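Local coordinates for cellulose biosynthesis protein BcsG (Salmonella typhimurium LT2, PDB 5OLT), which is required for cellulose biosynthesis, this piece being the extramembrane, zinc-binding part of a membrane protein related to the alkaline phosphatase family, at residues Asn31-Thr36 / Ile363-Lys368; Met147-Asn150 / Gly155-Lys158; Pro177-Ser182 / Val188-Ala193; Pro369-Arg372 / Trp378-Tyr381. All blocks are in the same frame, centred on the assembly; numbering follows the deposited sequence. Where two conformers were deposited one is given.

Interaction 1. Residues Asn31-Thr36 / Ile363-Lys368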
# COMPACT_ATOMS: atom_id res chain seq x y z
N ASN A 31 -14.96 -1.61 -22.08
CA ASN A 31 -14.82 -0.15 -21.99
C ASN A 31 -15.90 0.43 -21.07
O ASN A 31 -15.63 1.27 -20.19
CB ASN A 31 -14.96 0.50 -23.40
CG ASN A 31 -13.69 0.45 -24.21
OD1 ASN A 31 -12.59 0.19 -23.69
ND2 ASN A 31 -13.82 0.75 -25.49
N ALA A 32 -17.14 -0.02 -21.26
CA ALA A 32 -18.25 0.46 -20.44
C ALA A 32 -18.03 0.09 -18.96
O ALA A 32 -18.29 0.90 -18.07
CB ALA A 32 -19.57 -0.06 -20.94
N TRP A 33 -17.58 -1.15 -18.71
CA TRP A 33 -17.29 -1.58 -17.35
C TRP A 33 -16.25 -0.66 -16.69
O TRP A 33 -16.44 -0.25 -15.53
CB TRP A 33 -16.84 -3.06 -17.31
CG TRP A 33 -16.64 -3.51 -15.91
CD1 TRP A 33 -17.58 -4.05 -15.08
CD2 TRP A 33 -15.44 -3.38 -15.12
NE1 TRP A 33 -17.05 -4.25 -13.84
CE2 TRP A 33 -15.74 -3.86 -13.84
CE3 TRP A 33 -14.14 -2.91 -15.40
CZ2 TRP A 33 -14.78 -3.88 -12.81
CZ3 TRP A 33 -13.19 -2.92 -14.37
CH2 TRP A 33 -13.51 -3.41 -13.10
N LEU A 34 -15.19 -0.33 -17.43
CA LEU A 34 -14.17 0.53 -16.85
C LEU A 34 -14.72 1.92 -16.50
O LEU A 34 -14.40 2.46 -15.44
CB LEU A 34 -12.96 0.62 -17.77
CG LEU A 34 -11.74 1.42 -17.25
CD1 LEU A 34 -11.10 0.72 -16.03
CD2 LEU A 34 -10.71 1.62 -18.34
N ASN A 35 -15.52 2.50 -17.41
CA ASN A 35 -16.13 3.77 -17.09
C ASN A 35 -17.05 3.68 -15.87
O ASN A 35 -17.09 4.60 -15.06
CB ASN A 35 -16.86 4.34 -18.32
CG ASN A 35 -15.92 5.13 -19.23
OD1 ASN A 35 -15.11 5.92 -18.75
ND2 ASN A 35 -16.02 4.89 -20.52
N THR A 36 -17.76 2.55 -15.75
CA THR A 36 -18.64 2.29 -14.58
C THR A 36 -17.81 2.21 -13.29
O THR A 36 -18.18 2.78 -12.28
CB THR A 36 -19.47 1.02 -14.80
OG1 THR A 36 -20.26 1.25 -15.97
CG2 THR A 36 -20.40 0.75 -13.62
N ILE A 363 -7.37 -5.15 -16.45
CA ILE A 363 -8.52 -5.52 -15.59
C ILE A 363 -8.70 -7.02 -15.57
O ILE A 363 -8.14 -7.74 -16.41
CB ILE A 363 -9.86 -4.86 -16.06
CG1 ILE A 363 -10.35 -5.46 -17.39
CG2 ILE A 363 -9.66 -3.33 -16.15
CD1 ILE A 363 -11.69 -4.90 -17.88
N GLN A 364 -9.45 -7.48 -14.57
CA GLN A 364 -9.97 -8.85 -14.54
C GLN A 364 -11.44 -8.77 -14.91
O GLN A 364 -12.17 -8.01 -14.31
CB GLN A 364 -9.80 -9.48 -13.16
CG GLN A 364 -8.36 -9.68 -12.75
CD GLN A 364 -7.75 -10.95 -13.31
OE1 GLN A 364 -8.42 -11.78 -13.91
NE2 GLN A 364 -6.47 -11.11 -13.09
N TYR A 365 -11.86 -9.55 -15.88
CA TYR A 365 -13.28 -9.50 -16.30
C TYR A 365 -13.73 -10.94 -16.43
O TYR A 365 -13.13 -11.70 -17.20
CB TYR A 365 -13.44 -8.75 -17.64
CG TYR A 365 -14.89 -8.44 -17.94
CD1 TYR A 365 -15.71 -9.40 -18.55
CD2 TYR A 365 -15.45 -7.19 -17.58
CE1 TYR A 365 -17.06 -9.13 -18.80
CE2 TYR A 365 -16.80 -6.93 -17.80
CZ TYR A 365 -17.59 -7.90 -18.43
OH TYR A 365 -18.93 -7.64 -18.66
N GLN A 366 -14.76 -11.30 -15.65
CA GLN A 366 -15.23 -12.67 -15.52
C GLN A 366 -14.06 -13.62 -15.26
O GLN A 366 -13.95 -14.70 -15.86
CB GLN A 366 -16.06 -13.09 -16.73
CG GLN A 366 -17.36 -12.31 -16.82
CD GLN A 366 -18.18 -12.63 -18.04
OE1 GLN A 366 -17.82 -13.48 -18.84
NE2 GLN A 366 -19.29 -11.94 -18.20
N GLY A 367 -13.16 -13.15 -14.39
CA GLY A 367 -12.06 -13.97 -13.88
C GLY A 367 -10.86 -14.11 -14.80
O GLY A 367 -9.96 -14.90 -14.50
N LYS A 368 -10.82 -13.35 -15.90
CA LYS A 368 -9.72 -13.47 -16.87
C LYS A 368 -9.10 -12.09 -17.05
O LYS A 368 -9.82 -11.09 -17.06
CB LYS A 368 -10.25 -13.95 -18.23
CG LYS A 368 -10.95 -15.32 -18.19
CD LYS A 368 -11.51 -15.76 -19.54
CE LYS A 368 -10.48 -15.71 -20.67
NZ LYS A 368 -10.56 -16.92 -21.55
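W33 and Y365 meet because both rings are thrown the same way from their backbones: each CG lies opposite its own backbone N (chi1 -176° in W33), the indole reaching off helix 27-42 and the phenol coming from the end of strand 360-365. The result is a T-shaped pair. The tyrosine presents the CD2-CE2 edge to the five-membered part of the indole, with ring centroids 5.5 Å apart and planes at 88°. CE2 does the closest touching, 3.9 Å from W33 CB, and lies just as near to CG at the root of the indole. I363 completes the seat from two carbons: its CG2 comes within 4.0 Å of W33 CZ3, obliquely to the ring, while CD1 approaches CE3. The same CG2 methyl reaches L34 CD1 at 4.3 Å, a looser touch that carries the apolar patch one residue further along the helix. The contact therefore illustrates a helix packed across a small antiparallel sheet, with 116° between the N-to-C directions of helix 31-36 and strand 363-365; beyond Y365 the chain reverses through a type I' turn ending at K368. The polar ends of both aromatics are engaged outside the pair, W33 NE1 with the carbonyl of P19 and Y365 OH with that of A23, which probably helps to hold each ring in its rotation. Across the interface itself the chemistry is wholly carbon on carbon, and the buried N-H and hydroxyl are paid for by backbone carbonyls of the chain leading into the helix.

Interaction 2. Residues Met147-Asn150 / Gly155-Lys158; sequences MDHN and GFLK
M147, in the conformer given here, one of two, sends its terminal methyl into the angle between F156 and L157. CE of M147 lies 3.7 Å from F156 CE2 and 3.8 Å from L157 CD1, so one methyl serves two neighbouring side chains of the helix. The sulfur follows behind it: SD sits 5.3 Å from the centroid of the F156 ring, almost exactly at the ring's edge, a Met-aromatic contact. The methionine gets there because its chain runs extended beyond CG (chi2 -169°, chi3 -176°). H149 approaches the same phenyl ring from another direction, with NE2 4.0 Å from F156 CD2. The phenyl carbon lies at the edge of the imidazole, and the two planes are tilted 43° to each other. L157 closes the near end by bringing CD2 loosely near N150 O (4.1 Å). These pieces belong to the loop that leaves strand 142-147, the outermost strand on its side of the seven-stranded mixed sheet, and enters helix 156-162, with G155 at the N-cap. In the second shell, H149 ND1 donates to D148 OD1 over a rather long 3.3 Å, the oxygen lying close to the imidazole plane, which helps to set the rotation of that ring. The same oxygen also receives the backbone N-H of L217. Q173 spans the carbonyls of M147 and H149 with its NE2. Further out, F156 rests on S102 and A106 of helix 102-110, and the nearest atom of its side chain is about 6 Å from the bound zinc ion, for which S102 is a ligand.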
# COMPACT_ATOMS: atom_id res chain seq x y z
N MET A 147 13.02 8.07 3.82
CA MET A 147 13.35 7.13 2.73
C MET A 147 14.67 6.46 3.04
O MET A 147 15.49 7.00 3.82
CB MET A 147 13.46 7.85 1.37
CG MET A 147 12.17 8.52 0.93
SD MET A 147 12.19 9.09 -0.77
CE MET A 147 10.57 9.89 -0.83
N ASP A 148 14.90 5.30 2.42
CA ASP A 148 16.23 4.70 2.51
C ASP A 148 17.08 5.06 1.28
O ASP A 148 18.08 4.42 1.00
CB ASP A 148 16.16 3.19 2.78
CG ASP A 148 15.52 2.42 1.66
OD1 ASP A 148 15.30 2.96 0.57
OD2 ASP A 148 15.23 1.19 1.89
N HIS A 149 16.67 6.11 0.57
CA HIS A 149 17.37 6.55 -0.63
C HIS A 149 17.07 8.03 -0.82
O HIS A 149 16.27 8.60 -0.08
CB HIS A 149 16.90 5.71 -1.84
CG HIS A 149 15.46 5.90 -2.20
ND1 HIS A 149 14.39 5.31 -1.54
CD2 HIS A 149 14.92 6.65 -3.18
CE1 HIS A 149 13.26 5.69 -2.13
NE2 HIS A 149 13.56 6.50 -3.13
N ASN A 150 17.72 8.66 -1.80
CA ASN A 150 17.57 10.12 -1.89
C ASN A 150 16.38 10.56 -2.73
O ASN A 150 16.12 11.77 -2.82
CB ASN A 150 18.88 10.78 -2.35
CG ASN A 150 19.28 10.38 -3.77
OD1 ASN A 150 18.44 9.98 -4.57
ND2 ASN A 150 20.57 10.54 -4.10
N GLY A 155 12.60 11.34 -10.55
CA GLY A 155 11.90 12.49 -9.94
C GLY A 155 10.93 12.01 -8.88
O GLY A 155 9.91 12.64 -8.64
N PHE A 156 11.28 10.89 -8.22
CA PHE A 156 10.34 10.27 -7.27
C PHE A 156 9.97 11.19 -6.12
O PHE A 156 8.79 11.36 -5.81
CB PHE A 156 10.92 8.97 -6.74
CG PHE A 156 10.01 8.26 -5.76
CD1 PHE A 156 8.88 7.55 -6.21
CD2 PHE A 156 10.27 8.31 -4.39
CE1 PHE A 156 8.03 6.92 -5.30
CE2 PHE A 156 9.43 7.66 -3.49
CZ PHE A 156 8.31 6.98 -3.94
N LEU A 157 10.97 11.79 -5.47
CA LEU A 157 10.69 12.70 -4.37
C LEU A 157 9.83 13.89 -4.84
O LEU A 157 8.90 14.29 -4.16
CB LEU A 157 11.99 13.19 -3.72
CG LEU A 157 11.88 14.19 -2.54
CD1 LEU A 157 11.01 13.62 -1.42
CD2 LEU A 157 13.28 14.55 -2.03
N LYS A 158 10.13 14.42 -6.02
CA LYS A 158 9.29 15.51 -6.57
C LYS A 158 7.83 15.05 -6.76
O LYS A 158 6.92 15.80 -6.43
CB LYS A 158 9.89 16.06 -7.85
CG LYS A 158 11.13 16.90 -7.61
CD LYS A 158 11.73 17.40 -8.93
CE LYS A 158 12.96 18.26 -8.69
NZ LYS A 158 13.69 18.51 -9.96

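Interaction 3. Residues Pro177-Ser182 / Val188-Ala193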
# COMPACT_ATOMS: atom_id res chain seq x y z
N PRO A 177 24.34 4.00 7.73
CA PRO A 177 25.15 3.07 6.96
C PRO A 177 24.51 2.74 5.61
O PRO A 177 23.28 2.74 5.47
CB PRO A 177 25.24 1.82 7.85
CG PRO A 177 24.14 1.93 8.82
CD PRO A 177 23.67 3.34 8.87
N THR A 178 25.34 2.51 4.62
CA THR A 178 24.90 2.14 3.29
C THR A 178 24.81 0.62 3.19
O THR A 178 25.77 -0.12 3.52
CB THR A 178 25.91 2.68 2.27
OG1 THR A 178 25.80 4.10 2.26
CG2 THR A 178 25.62 2.19 0.86
N ALA A 179 23.64 0.12 2.78
CA ALA A 179 23.44 -1.31 2.58
C ALA A 179 23.74 -1.75 1.14
O ALA A 179 24.29 -2.86 0.92
CB ALA A 179 22.02 -1.64 2.93
N LEU A 180 23.34 -0.91 0.18
CA LEU A 180 23.46 -1.21 -1.25
C LEU A 180 23.81 0.08 -1.97
O LEU A 180 23.53 1.17 -1.50
CB LEU A 180 22.13 -1.75 -1.84
CG LEU A 180 21.64 -3.09 -1.26
CD1 LEU A 180 20.14 -3.24 -1.49
CD2 LEU A 180 22.41 -4.25 -1.87
N LEU A 181 24.38 -0.07 -3.15
CA LEU A 181 24.40 1.02 -4.13
C LEU A 181 23.36 0.78 -5.18
O LEU A 181 23.17 -0.36 -5.65
CB LEU A 181 25.79 1.22 -4.72
CG LEU A 181 26.79 1.68 -3.66
CD1 LEU A 181 28.18 1.79 -4.31
CD2 LEU A 181 26.42 2.99 -2.92
N SER A 182 22.66 1.85 -5.55
CA SER A 182 21.48 1.69 -6.32
C SER A 182 21.89 1.61 -7.75
O SER A 182 23.05 1.85 -8.11
CB SER A 182 20.42 2.78 -6.06
OG SER A 182 20.87 4.01 -6.58
N VAL A 188 21.60 3.15 -1.04
CA VAL A 188 20.39 2.66 -0.36
C VAL A 188 20.82 2.38 1.07
O VAL A 188 21.70 1.51 1.31
CB VAL A 188 19.81 1.41 -1.03
CG1 VAL A 188 18.50 1.05 -0.32
CG2 VAL A 188 19.57 1.67 -2.52
N TYR A 189 20.29 3.15 2.01
CA TYR A 189 20.70 3.03 3.39
C TYR A 189 20.11 1.78 4.05
O TYR A 189 19.03 1.31 3.64
CB TYR A 189 20.26 4.26 4.18
CG TYR A 189 20.88 5.49 3.60
CD1 TYR A 189 22.26 5.68 3.71
CD2 TYR A 189 20.11 6.45 2.94
CE1 TYR A 189 22.88 6.79 3.13
CE2 TYR A 189 20.72 7.59 2.37
CZ TYR A 189 22.09 7.74 2.48
OH TYR A 189 22.67 8.87 1.94
N ASP A 190 20.76 1.29 5.09
CA ASP A 190 20.26 0.15 5.82
C ASP A 190 18.90 0.48 6.44
O ASP A 190 18.75 1.48 7.19
CB ASP A 190 21.21 -0.23 6.94
CG ASP A 190 20.77 -1.48 7.61
OD1 ASP A 190 20.97 -2.57 7.03
OD2 ASP A 190 20.19 -1.37 8.69
N ASP A 191 17.94 -0.42 6.23
CA ASP A 191 16.57 -0.11 6.68
C ASP A 191 16.40 -0.18 8.18
O ASP A 191 15.63 0.61 8.75
CB ASP A 191 15.57 -1.02 5.99
CG ASP A 191 15.49 -0.68 4.52
OD1 ASP A 191 15.27 0.55 4.24
OD2 ASP A 191 15.72 -1.58 3.66
N LEU A 192 17.09 -1.13 8.84
CA LEU A 192 17.00 -1.17 10.30
C LEU A 192 17.58 0.10 10.88
O LEU A 192 17.03 0.61 11.87
CB LEU A 192 17.70 -2.41 10.83
CG LEU A 192 17.62 -2.70 12.33
CD1 LEU A 192 16.15 -2.69 12.79
CD2 LEU A 192 18.34 -4.01 12.64
N ALA A 193 18.66 0.63 10.30
CA ALA A 193 19.23 1.91 10.80
C ALA A 193 18.26 3.07 10.61
O ALA A 193 18.09 3.89 11.52
CB ALA A 193 20.55 2.21 10.13
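P177 begins the pairing with both its carbonyl and its ring. Its O accepts the N-H of D190 at 2.9 Å, tilted somewhat from the carbonyl plane, and also lies 3.3 Å from Y189 CA in a CA-H...O contact; the same oxygen falls near the plane of the Y189 ring, at its edge. CD of the proline packs 3.5 Å from A193 CB, so the ring leans on the first turn of helix 191-203. T178, paired with Y189 in the non-hydrogen-bonded manner, places OG1 obliquely to the Y189 ring, 4.1 Å from CE1. At A179 the regular alternation breaks. The N-H groups of A179 and L180 both address V188 O, at 2.8 Å and 3.1 Å, and both lie in its carbonyl plane: a classic beta bulge in the hairpin of strands 178-181 and 187-189. A179 has a psi of -39°, the turn of backbone that lets two consecutive N-H groups converge, and its methyl packs beside V188 O and D190 CA. L180, the second bulge residue, also makes the hydrogen-bonded antiparallel pair with V188, its O receiving V188 N. On their shared face L180 CB packs 4.0 Å from V188 CB. S182 closes the run with CB 3.8 Å from V188 CG2, its hydroxyl bonded to S186 O in the connecting loop. The V188 carbonyl is thus doubly gripped. D190, with CG opposite its backbone N (chi1 -174°), ties the hairpin to the helix start as N-cap, its N-H spent on P177 O and the anti lone pair of OD2 on A193 N.

Interaction 4. Residues Pro369-Arg372 / Trp378-Tyr381; sequences PYVR and WVPY
R372 lies across the indole face of W378 in a beta hairpin, the last two strands of the four-stranded antiparallel sheet near the C terminus. CB of the arginine stands 3.5 Å from the centroid of the six-membered ring and only 5° off its normal, a nearly vertical CH-pi contact. From there the chain continues over the pyrrole side, with CD 3.7 Å from W378 NE1, and a bend at chi3 (69°) sets one face of the guanidinium over CZ2, the planes 45° apart. Both groups then converge on one acceptor, N31 OD1 of helix 27-42, which binds W378 NE1 and R372 NH1; the amide oxygen thus holds the arginine and tryptophan at their polar ends. Y370 comes at the same indole from the benzene side, CB 3.7 Å from CE3, while CE2 of its ring comes to 4.1 Å from P380 CG, the two side chains crossing at a slant. V371 and V379, by contrast, stand side by side and point the same way, V371 CG1 to V379 CG2 3.7 Å apart, on the face of the sheet away from the indole. Their backbones make the hydrogen-bonded pair, V371 N to V379 O being nearly collinear with the carbonyl. Y370 and P380 form the neighbouring non-hydrogen-bonded pair. At the far end P369 CB meets Y381 CB, the two side chains crossing at about a right angle, and the tyrosine hydroxyl is bonded to D274. P369 O has two donors: Y381 N, 2.9 Å away and well above the carbonyl plane, and a water, 2.8 Å away.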
# COMPACT_ATOMS: atom_id res chain seq x y z
N PRO A 369 -7.78 -12.02 -17.24
CA PRO A 369 -7.16 -10.70 -17.37
C PRO A 369 -7.16 -10.17 -18.80
O PRO A 369 -6.93 -10.92 -19.75
CB PRO A 369 -5.72 -10.95 -16.88
CG PRO A 369 -5.45 -12.39 -17.26
CD PRO A 369 -6.76 -13.09 -17.05
N TYR A 370 -7.44 -8.88 -18.94
CA TYR A 370 -7.41 -8.20 -20.26
C TYR A 370 -6.59 -6.96 -20.15
O TYR A 370 -6.52 -6.35 -19.07
CB TYR A 370 -8.83 -7.78 -20.67
CG TYR A 370 -9.74 -8.94 -20.95
CD1 TYR A 370 -10.43 -9.58 -19.91
CD2 TYR A 370 -9.90 -9.43 -22.26
CE1 TYR A 370 -11.27 -10.67 -20.15
CE2 TYR A 370 -10.74 -10.52 -22.51
CZ TYR A 370 -11.44 -11.11 -21.46
OH TYR A 370 -12.27 -12.17 -21.70
N VAL A 371 -5.96 -6.57 -21.26
CA VAL A 371 -5.20 -5.35 -21.32
C VAL A 371 -5.71 -4.44 -22.45
O VAL A 371 -6.03 -4.93 -23.54
CB VAL A 371 -3.66 -5.64 -21.44
CG1 VAL A 371 -3.30 -6.45 -22.67
CG2 VAL A 371 -2.87 -4.34 -21.40
N ARG A 372 -5.73 -3.13 -22.18
CA ARG A 372 -6.05 -2.12 -23.20
C ARG A 372 -4.88 -1.19 -23.33
O ARG A 372 -4.44 -0.56 -22.36
CB ARG A 372 -7.28 -1.31 -22.78
CG ARG A 372 -7.76 -0.44 -23.94
CD ARG A 372 -8.99 0.36 -23.57
NE ARG A 372 -8.67 1.40 -22.59
CZ ARG A 372 -9.58 2.11 -21.94
NH1 ARG A 372 -10.90 1.85 -22.11
NH2 ARG A 372 -9.18 3.06 -21.10
N TRP A 378 -9.57 -4.00 -26.27
CA TRP A 378 -9.09 -4.93 -25.25
C TRP A 378 -8.61 -6.22 -25.88
O TRP A 378 -9.19 -6.73 -26.86
CB TRP A 378 -10.18 -5.25 -24.22
CG TRP A 378 -10.57 -4.05 -23.42
CD1 TRP A 378 -11.54 -3.15 -23.72
CD2 TRP A 378 -10.03 -3.64 -22.14
NE1 TRP A 378 -11.62 -2.18 -22.77
CE2 TRP A 378 -10.71 -2.45 -21.77
CE3 TRP A 378 -9.02 -4.14 -21.30
CZ2 TRP A 378 -10.42 -1.75 -20.60
CZ3 TRP A 378 -8.72 -3.44 -20.15
CH2 TRP A 378 -9.44 -2.27 -19.77
N VAL A 379 -7.55 -6.78 -25.30
CA VAL A 379 -7.03 -8.10 -25.72
C VAL A 379 -6.75 -8.90 -24.48
O VAL A 379 -6.41 -8.32 -23.43
CB VAL A 379 -5.76 -8.02 -26.62
CG1 VAL A 379 -6.12 -7.58 -28.03
CG2 VAL A 379 -4.67 -7.13 -26.04
N PRO A 380 -6.94 -10.22 -24.52
CA PRO A 380 -6.55 -11.02 -23.35
C PRO A 380 -5.07 -10.79 -23.02
O PRO A 380 -4.20 -10.70 -23.90
CB PRO A 380 -6.80 -12.47 -23.81
CG PRO A 380 -7.87 -12.30 -24.84
CD PRO A 380 -7.57 -11.04 -25.57
N TYR A 381 -4.79 -10.66 -21.73
CA TYR A 381 -3.39 -10.60 -21.31
C TYR A 381 -2.87 -12.06 -21.41
O TYR A 381 -3.49 -12.96 -20.86
CB TYR A 381 -3.31 -10.08 -19.86
CG TYR A 381 -1.85 -9.98 -19.43
CD1 TYR A 381 -1.03 -8.98 -19.96
CD2 TYR A 381 -1.28 -10.93 -18.58
CE1 TYR A 381 0.32 -8.90 -19.64
CE2 TYR A 381 0.08 -10.85 -18.24
CZ TYR A 381 0.85 -9.84 -18.78
OH TYR A 381 2.19 -9.73 -18.48
O HOH W 1 -6.87 -13.64 -20.46

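Interaction 1 starts first along the chain, at helix 27-42, and closes last but one, when strand 360-365 returns to it; the intervening 326 residues include the seven-stranded sheet and the zinc site. Interactions 2 and 3 nest inside that span, one after the other, each closing a short local loop. They touch through D148 O and Y189 N, 2.7 Å apart, joining the end of strand 142-147 to the hairpin of strands 178-181 and 187-189. Interaction 4 follows in series as a short hairpin on the same small sheet as interaction 1, and N31 of the interaction 1 helix joins the two contacts. Interactions 1 and 3 lie on opposite sides of the chain's centre.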